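Local coordinates for TarM (Staphylococcus aureus subsp. aureus 21178, PDB 4X7R), which belongs to the GT-B glycosyltransferases, with two Rossmann-like domains facing each other across a cleft and a separate long antiparallel beta-sheet, at residues I224-G229 / V247-H252; V279-E284 / I299-N304. The protein carries 1 engineered substitution. One frame throughout, in Å; residues are numbered along the deposited sequence.

Contact 1: residues I224-G229 / V247-H252; sequences ICDGPG and VIHVNH. With 3YW ((2S)-2,3-dihydroxypropyl 2-acetamido-2-deoxy-alpha-D-glucopyranoside), chain F; SUS (2-deoxy-3,6-di-O-sulfo-2-(sulfoamino)-alpha-D-glucopyranose), chain C.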
loop_
_atom_site.group_PDB
_atom_site.type_symbol
_atom_site.label_atom_id
_atom_site.label_comp_id
_atom_site.label_asym_id
_atom_site.label_seq_id
_atom_site.Cartn_x
_atom_site.Cartn_y
_atom_site.Cartn_z
ATOM N N ILE A 224 -8.274 -8.004 -11.991
ATOM C CA ILE A 224 -8.517 -8.207 -10.565
ATOM C C ILE A 224 -8.309 -6.865 -9.922
ATOM O O ILE A 224 -7.210 -6.320 -9.990
ATOM C CB ILE A 224 -7.634 -9.309 -9.895
ATOM C CG1 ILE A 224 -7.884 -10.690 -10.518
ATOM C CG2 ILE A 224 -7.880 -9.335 -8.353
ATOM C CD1 ILE A 224 -6.880 -11.766 -10.087
ATOM N N CYS A 225 -9.333 -6.333 -9.299
ATOM C CA CYS A 225 -9.168 -5.059 -8.651
ATOM C C CYS A 225 -8.968 -5.281 -7.167
ATOM O O CYS A 225 -9.853 -5.813 -6.496
ATOM C CB CYS A 225 -10.333 -4.119 -8.937
ATOM S SG CYS A 225 -10.184 -2.529 -8.086
ATOM N N ASP A 226 -7.785 -4.890 -6.675
ATOM C CA ASP A 226 -7.361 -5.005 -5.279
ATOM C C ASP A 226 -7.588 -3.727 -4.493
ATOM O O ASP A 226 -8.057 -3.774 -3.352
ATOM C CB ASP A 226 -5.893 -5.443 -5.218
ATOM C CG ASP A 226 -5.702 -6.913 -5.510
ATOM O OD1 ASP A 226 -6.125 -7.739 -4.669
ATOM O OD2 ASP A 226 -5.149 -7.244 -6.595
ATOM N N GLY A 227 -7.235 -2.588 -5.079
ATOM C CA GLY A 227 -7.453 -1.301 -4.421
ATOM C C GLY A 227 -8.926 -0.961 -4.473
ATOM O O GLY A 227 -9.482 -0.859 -5.567
ATOM N N PRO A 228 -9.627 -0.877 -3.328
ATOM C CA PRO A 228 -11.093 -0.638 -3.383
ATOM C C PRO A 228 -11.526 0.656 -4.066
ATOM O O PRO A 228 -12.529 0.672 -4.792
ATOM C CB PRO A 228 -11.523 -0.701 -1.910
ATOM C CG PRO A 228 -10.268 -0.417 -1.116
ATOM C CD PRO A 228 -9.147 -1.014 -1.932
ATOM N N GLY A 229 -10.775 1.736 -3.836
ATOM C CA GLY A 229 -11.084 3.019 -4.452
ATOM C C GLY A 229 -10.872 2.990 -5.959
ATOM O O GLY A 229 -11.412 3.842 -6.676
ATOM N N VAL A 247 -11.254 -7.860 -5.245
ATOM C CA VAL A 247 -10.802 -8.544 -4.026
ATOM C C VAL A 247 -10.984 -7.560 -2.866
ATOM O O VAL A 247 -10.399 -6.477 -2.897
ATOM C CB VAL A 247 -9.342 -9.110 -4.068
ATOM C CG1 VAL A 247 -8.921 -9.654 -2.693
ATOM C CG2 VAL A 247 -9.170 -10.190 -5.143
ATOM N N ILE A 248 -11.797 -7.931 -1.867
ATOM C CA ILE A 248 -12.003 -7.130 -0.653
ATOM C C ILE A 248 -10.955 -7.602 0.383
ATOM O O ILE A 248 -10.873 -8.781 0.715
ATOM C CB ILE A 248 -13.477 -7.138 -0.201
ATOM C CG1 ILE A 248 -14.281 -6.213 -1.191
ATOM C CG2 ILE A 248 -13.604 -6.644 1.254
ATOM C CD1 ILE A 248 -15.699 -6.207 -1.117
ATOM N N HIS A 249 -10.064 -6.701 0.766
ATOM C CA HIS A 249 -8.944 -7.043 1.646
ATOM C C HIS A 249 -9.228 -6.749 3.126
ATOM O O HIS A 249 -8.447 -7.145 3.992
ATOM C CB HIS A 249 -7.680 -6.284 1.199
ATOM C CG HIS A 249 -7.099 -6.798 -0.070
ATOM N ND1 HIS A 249 -6.151 -7.801 -0.066
ATOM C CD2 HIS A 249 -7.357 -6.441 -1.348
ATOM C CE1 HIS A 249 -5.848 -8.015 -1.337
ATOM N NE2 HIS A 249 -6.555 -7.222 -2.143
ATOM N N VAL A 250 -10.325 -6.089 3.413
ATOM C CA VAL A 250 -10.612 -5.606 4.778
ATOM C C VAL A 250 -11.991 -6.036 5.290
ATOM O O VAL A 250 -12.851 -6.451 4.519
ATOM C CB VAL A 250 -10.495 -4.040 4.818
ATOM C CG1 VAL A 250 -9.106 -3.545 4.375
ATOM C CG2 VAL A 250 -11.566 -3.385 3.938
ATOM N N ASN A 251 -12.222 -5.817 6.573
ATOM C CA ASN A 251 -13.540 -5.965 7.145
ATOM C C ASN A 251 -14.357 -4.811 6.487
ATOM O O ASN A 251 -13.923 -3.650 6.502
ATOM C CB ASN A 251 -13.478 -5.830 8.681
ATOM C CG ASN A 251 -14.797 -6.072 9.372
ATOM O OD1 ASN A 251 -15.860 -5.735 8.847
ATOM N ND2 ASN A 251 -14.769 -6.644 10.578
ATOM N N HIS A 252 -15.484 -5.163 5.829
ATOM C CA HIS A 252 -16.321 -4.230 5.077
ATOM C C HIS A 252 -17.123 -3.260 5.972
ATOM O O HIS A 252 -17.731 -2.318 5.464
ATOM C CB HIS A 252 -17.230 -4.993 4.119
ATOM C CG HIS A 252 -18.176 -5.911 4.836
ATOM N ND1 HIS A 252 -17.709 -6.983 5.599
ATOM C CD2 HIS A 252 -19.527 -5.881 4.901
ATOM C CE1 HIS A 252 -18.791 -7.545 6.115
ATOM N NE2 HIS A 252 -19.910 -6.918 5.718
HETATM O O3A 3YW F . -7.000 -0.757 2.912
HETATM C C4A 3YW F . -4.837 -3.816 3.016
HETATM C C5A 3YW F . -5.545 -2.575 3.502
HETATM O O5 3YW F . -5.090 -6.879 3.134
HETATM C C6A 3YW F . -6.424 -1.965 2.438
HETATM C C5 3YW F . -4.300 -7.949 3.670
HETATM C C6 3YW F . -3.934 -8.837 2.505
HETATM C C4 3YW F . -5.100 -8.639 4.772
HETATM O O6 3YW F . -5.082 -9.347 1.844
HETATM C C3 3YW F . -5.278 -7.653 5.922
HETATM O O4 3YW F . -4.395 -9.781 5.248
HETATM O O3 3YW F . -6.044 -8.219 6.987
HETATM O O7 3YW F . -7.862 -5.159 7.032
HETATM C C7 3YW F . -6.693 -4.830 7.208
HETATM C C8 3YW F . -6.290 -3.881 8.295
HETATM N N2 3YW F . -5.703 -5.303 6.449
HETATM C C2 3YW F . -5.893 -6.337 5.445
HETATM C C1 3YW F . -5.431 -5.851 4.059
HETATM O O1 3YW F . -4.554 -4.760 4.050
HETATM O O2 3YW F . -4.569 -1.624 3.927
HETATM N N2 SUS C . -7.220 7.694 -7.144
HETATM C C1 SUS C . -6.806 9.441 -5.458
HETATM S S1 SUS C . -6.053 7.780 -8.464
HETATM C C2 SUS C . -6.543 8.004 -5.871
HETATM S S2 SUS C . -3.402 9.199 -1.060
HETATM C C3 SUS C . -6.989 7.041 -4.749
HETATM O O3 SUS C . -6.649 5.678 -5.081
HETATM S S3 SUS C . -7.778 4.681 -5.330
HETATM C C4 SUS C . -6.399 7.410 -3.382
HETATM O O4 SUS C . -7.082 6.602 -2.445
HETATM C C5 SUS C . -6.622 8.936 -3.085
HETATM O O5 SUS C . -6.129 9.728 -4.206
HETATM C C6 SUS C . -5.831 9.458 -1.887
HETATM O O6 SUS C . -4.461 9.211 -2.148
HETATM O O1S SUS C . -5.045 6.645 -8.310
HETATM O O2S SUS C . -6.853 7.659 -9.752
HETATM O O3S SUS C . -5.309 9.114 -8.430
HETATM O O4S SUS C . -2.106 8.655 -1.670
HETATM O O5S SUS C . -3.209 10.628 -0.548
HETATM O O6S SUS C . -3.840 8.287 0.091
HETATM O O7S SUS C . -8.646 4.673 -4.087
HETATM O O8S SUS C . -7.234 3.272 -5.571
HETATM O O9S SUS C . -8.611 5.113 -6.532
HETATM O O HOH W 1 -10.878 -3.963 -2.480
#
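OD1 of Asp226 holds two partners at once. NE2 of His249 donates to it across the contact at 2.6 Å, and Arg25 of helix 17-31 forms a salt bridge with the same oxygen. The His249 bond is moderately straight, 157° at the hydrogen. It reaches OD1 on the anti side of the carboxylate, a little out of the carboxylate plane. OD1 lies almost in the plane of the imidazole. The two flat groups are nevertheless turned 47° apart.

With CG of His249 anti to its carbonyl carbon (chi1 -72°), the ring lies between Asp226 and 3YW. The other ring nitrogen, ND1, meets O6 of 3YW at 2.7 Å in a hydrogen bond whose donor is not settled. The ring is thus bonded at both nitrogens, which should fix its rotation. Val247 packs over one ring face, with CG1 3.4 Å above the plane and displaced toward the rim.

Behind this pair the strand register is kept by Val247 N, which donates to Cys225 O at 2.8 Å. CG2 of Ile224 touches CG2 of Val247 at 3.6 Å, adding an apolar layer. A water donates to Asp226 O and Val247 O and bridges the backbones where they part.

Two other residues reach ligands. CG1 of Val250 lies 3.3 Å from O7 of 3YW. CA of Gly229 comes within 3.0 Å of O7S of SUS in the bound glycan.

The histidine-carboxylate pair sits where strands 221-225 and 243-247 give way to loops. Asp226 is a second-shell residue, consistent with a part in orienting His249 toward the ligand. Ligand-binding loops at the C-terminal ends of parallel strands are characteristic of the Rossmann-like domains of the GT-B fold.

Contact 2: residues V279-E284 / I299-N304; sequences VIVLTE and IFTISN. With 3YW ((2S)-2,3-dihydroxypropyl 2-acetamido-2-deoxy-alpha-D-glucopyranoside), chain F.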
loop_
_atom_site.group_PDB
_atom_site.type_symbol
_atom_site.label_atom_id
_atom_site.label_comp_id
_atom_site.label_asym_id
_atom_site.label_seq_id
_atom_site.Cartn_x
_atom_site.Cartn_y
_atom_site.Cartn_z
ATOM N N VAL A 279 -16.757 -11.179 -6.547
ATOM C CA VAL A 279 -16.158 -10.386 -5.483
ATOM C C VAL A 279 -15.577 -11.399 -4.498
ATOM O O VAL A 279 -16.281 -12.295 -4.011
ATOM C CB VAL A 279 -17.155 -9.378 -4.877
ATOM C CG1 VAL A 279 -16.627 -8.781 -3.563
ATOM C CG2 VAL A 279 -17.460 -8.267 -5.896
ATOM N N ILE A 280 -14.266 -11.300 -4.283
ATOM C CA ILE A 280 -13.516 -12.216 -3.428
ATOM C C ILE A 280 -13.301 -11.631 -2.050
ATOM O O ILE A 280 -12.924 -10.469 -1.919
ATOM C CB ILE A 280 -12.173 -12.683 -4.102
ATOM C CG1 ILE A 280 -12.409 -13.730 -5.220
ATOM C CG2 ILE A 280 -11.175 -13.279 -3.064
ATOM C CD1 ILE A 280 -12.982 -13.268 -6.508
ATOM N N VAL A 281 -13.553 -12.453 -1.015
ATOM C CA VAL A 281 -13.280 -12.119 0.375
ATOM C C VAL A 281 -12.304 -13.166 0.868
ATOM O O VAL A 281 -12.226 -14.240 0.287
ATOM C CB VAL A 281 -14.506 -11.901 1.283
ATOM C CG1 VAL A 281 -15.303 -10.685 0.818
ATOM C CG2 VAL A 281 -15.384 -13.152 1.376
ATOM N N LEU A 282 -11.567 -12.866 1.935
ATOM C CA LEU A 282 -10.510 -13.752 2.376
ATOM C C LEU A 282 -10.919 -14.876 3.306
ATOM O O LEU A 282 -10.161 -15.843 3.433
ATOM C CB LEU A 282 -9.342 -12.945 2.958
ATOM C CG LEU A 282 -8.734 -11.854 2.029
ATOM C CD1 LEU A 282 -7.935 -10.847 2.853
ATOM C CD2 LEU A 282 -7.879 -12.485 0.928
ATOM N N THR A 283 -12.068 -14.737 4.003
ATOM C CA THR A 283 -12.506 -15.780 4.950
ATOM C C THR A 283 -13.939 -16.177 4.664
ATOM O O THR A 283 -14.666 -15.419 4.018
ATOM C CB THR A 283 -12.333 -15.316 6.438
ATOM O OG1 THR A 283 -13.255 -14.293 6.701
ATOM C CG2 THR A 283 -10.913 -14.814 6.768
ATOM N N GLU A 284 -14.336 -17.390 5.108
ATOM C CA GLU A 284 -15.713 -17.885 4.940
ATOM C C GLU A 284 -16.692 -17.037 5.745
ATOM O O GLU A 284 -17.805 -16.779 5.278
ATOM C CB GLU A 284 -15.853 -19.380 5.354
ATOM C CG GLU A 284 -14.988 -20.345 4.530
ATOM C CD GLU A 284 -15.315 -20.517 3.052
ATOM O OE1 GLU A 284 -16.401 -20.062 2.617
ATOM O OE2 GLU A 284 -14.468 -21.087 2.321
ATOM N N ILE A 299 -20.216 -13.751 -4.364
ATOM C CA ILE A 299 -19.230 -13.580 -3.302
ATOM C C ILE A 299 -18.512 -14.913 -3.130
ATOM O O ILE A 299 -19.154 -15.938 -2.914
ATOM C CB ILE A 299 -19.895 -13.096 -1.968
ATOM C CG1 ILE A 299 -20.908 -11.935 -2.191
ATOM C CG2 ILE A 299 -18.841 -12.771 -0.902
ATOM C CD1 ILE A 299 -20.340 -10.533 -2.813
ATOM N N PHE A 300 -17.200 -14.900 -3.237
ATOM C CA PHE A 300 -16.417 -16.120 -3.153
ATOM C C PHE A 300 -15.325 -15.969 -2.127
ATOM O O PHE A 300 -14.766 -14.886 -1.993
ATOM C CB PHE A 300 -15.814 -16.454 -4.549
ATOM C CG PHE A 300 -16.852 -16.561 -5.646
ATOM C CD1 PHE A 300 -17.662 -17.690 -5.754
ATOM C CD2 PHE A 300 -17.041 -15.519 -6.555
ATOM C CE1 PHE A 300 -18.616 -17.790 -6.774
ATOM C CE2 PHE A 300 -17.992 -15.619 -7.576
ATOM C CZ PHE A 300 -18.781 -16.745 -7.672
ATOM N N THR A 301 -15.070 -17.025 -1.349
ATOM C CA THR A 301 -14.004 -16.995 -0.367
ATOM C C THR A 301 -12.759 -17.567 -1.002
ATOM O O THR A 301 -12.784 -18.692 -1.508
ATOM C CB THR A 301 -14.365 -17.786 0.897
ATOM O OG1 THR A 301 -15.436 -17.130 1.572
ATOM C CG2 THR A 301 -13.165 -17.944 1.845
ATOM N N ILE A 302 -11.682 -16.783 -1.027
ATOM C CA ILE A 302 -10.384 -17.281 -1.480
ATOM C C ILE A 302 -9.363 -16.649 -0.543
ATOM O O ILE A 302 -9.206 -15.444 -0.563
ATOM C CB ILE A 302 -10.033 -17.034 -2.998
ATOM C CG1 ILE A 302 -11.137 -17.482 -3.958
ATOM C CG2 ILE A 302 -8.687 -17.706 -3.363
ATOM C CD1 ILE A 302 -10.828 -17.225 -5.453
ATOM N N SER A 303 -8.676 -17.442 0.256
ATOM C CA SER A 303 -7.610 -16.982 1.159
ATOM C C SER A 303 -6.482 -16.334 0.356
ATOM O O SER A 303 -6.265 -16.696 -0.803
ATOM C CB SER A 303 -6.988 -18.184 1.876
ATOM O OG SER A 303 -5.809 -17.838 2.593
ATOM N N ASN A 304 -5.700 -15.460 1.012
ATOM C CA ASN A 304 -4.470 -14.956 0.402
ATOM C C ASN A 304 -3.566 -16.172 0.255
ATOM O O ASN A 304 -3.625 -17.093 1.098
ATOM C CB ASN A 304 -3.727 -14.019 1.358
ATOM C CG ASN A 304 -4.247 -12.622 1.379
ATOM O OD1 ASN A 304 -4.430 -12.009 0.332
ATOM N ND2 ASN A 304 -4.532 -12.115 2.578
HETATM O O3A 3YW F . -7.000 -0.757 2.912
HETATM C C4A 3YW F . -4.837 -3.816 3.016
HETATM C C5A 3YW F . -5.545 -2.575 3.502
HETATM O O5 3YW F . -5.090 -6.879 3.134
HETATM C C6A 3YW F . -6.424 -1.965 2.438
HETATM C C5 3YW F . -4.300 -7.949 3.670
HETATM C C6 3YW F . -3.934 -8.837 2.505
HETATM C C4 3YW F . -5.100 -8.639 4.772
HETATM O O6 3YW F . -5.082 -9.347 1.844
HETATM C C3 3YW F . -5.278 -7.653 5.922
HETATM O O4 3YW F . -4.395 -9.781 5.248
HETATM O O3 3YW F . -6.044 -8.219 6.987
HETATM O O7 3YW F . -7.862 -5.159 7.032
HETATM C C7 3YW F . -6.693 -4.830 7.208
HETATM C C8 3YW F . -6.290 -3.881 8.295
HETATM N N2 3YW F . -5.703 -5.303 6.449
HETATM C C2 3YW F . -5.893 -6.337 5.445
HETATM C C1 3YW F . -5.431 -5.851 4.059
HETATM O O1 3YW F . -4.554 -4.760 4.050
HETATM O O2 3YW F . -4.569 -1.624 3.927
HETATM O O HOH W 2 -13.198 -21.050 -0.270
#
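The side chains of Val279 and Ile299 run alongside each other in the same direction, CB of Val279 being 4.0 Å from CD1 of Ile299. Val281 and Thr301 follow on the same sheet face, and helix 284-293 packs on these two. Ile280 and Phe300 are on the other face. Just past the strand, Ile302 crosses Ile280 obliquely, its CD1 3.8 Å from CG1 of Ile280. Helix 480-492 packs against all three.

Leu282 and Asn304 meet beyond the strand ends. CD2 of Leu282 lies 3.5 Å from OD1 of Asn304, while its other branch, CD1, approaches O6 of 3YW at 3.4 Å. The amide of Asn304 straddles that oxygen. ND2 donates to O6 at 2.9 Å and O6 donates to OD1, both weak bonds.

At the outer edge, OG1 of Thr301 donates to Thr283 O at 3.1 Å from well above the carbonyl plane. The carboxylate of Glu284 bends back over Thr301, its chain turned at chi2 (-66°). A water joins OE2 of Glu284 to Thr301 O.

Phe300 N, Val281 N and Ile302 N donate in turn to Val279 O, Phe300 O and Val281 O. The short strands run parallel with a 35° twist. This is a beta-alpha-beta unit closing one edge of the parallel sheet in a Rossmann-like GT-B domain.

The two contacts touch directly, their centres about 11 Å apart. Ile248 N of contact 1 probably hydrogen-bonds to Ile280 O of contact 2 at 2.8 Å, extending the pairing of neighbouring strands. Beside it CD1 of Ile248 packs on CG1 of Val279 at 3.7 Å. Near the ligand, Leu282 CD1 lies 3.9 Å from His249 O. Both contacts converge on O6 of 3YW, where His249 hydrogen-bonds and Asn304 adds two weak bonds to the same hydroxyl. Glu403, Gly404, Gln405 and Gly406 add hydrogen bonds to the same ligand. Bound UDP is about 7 Å from the His249 side chain and about 6 Å from that of Asn304.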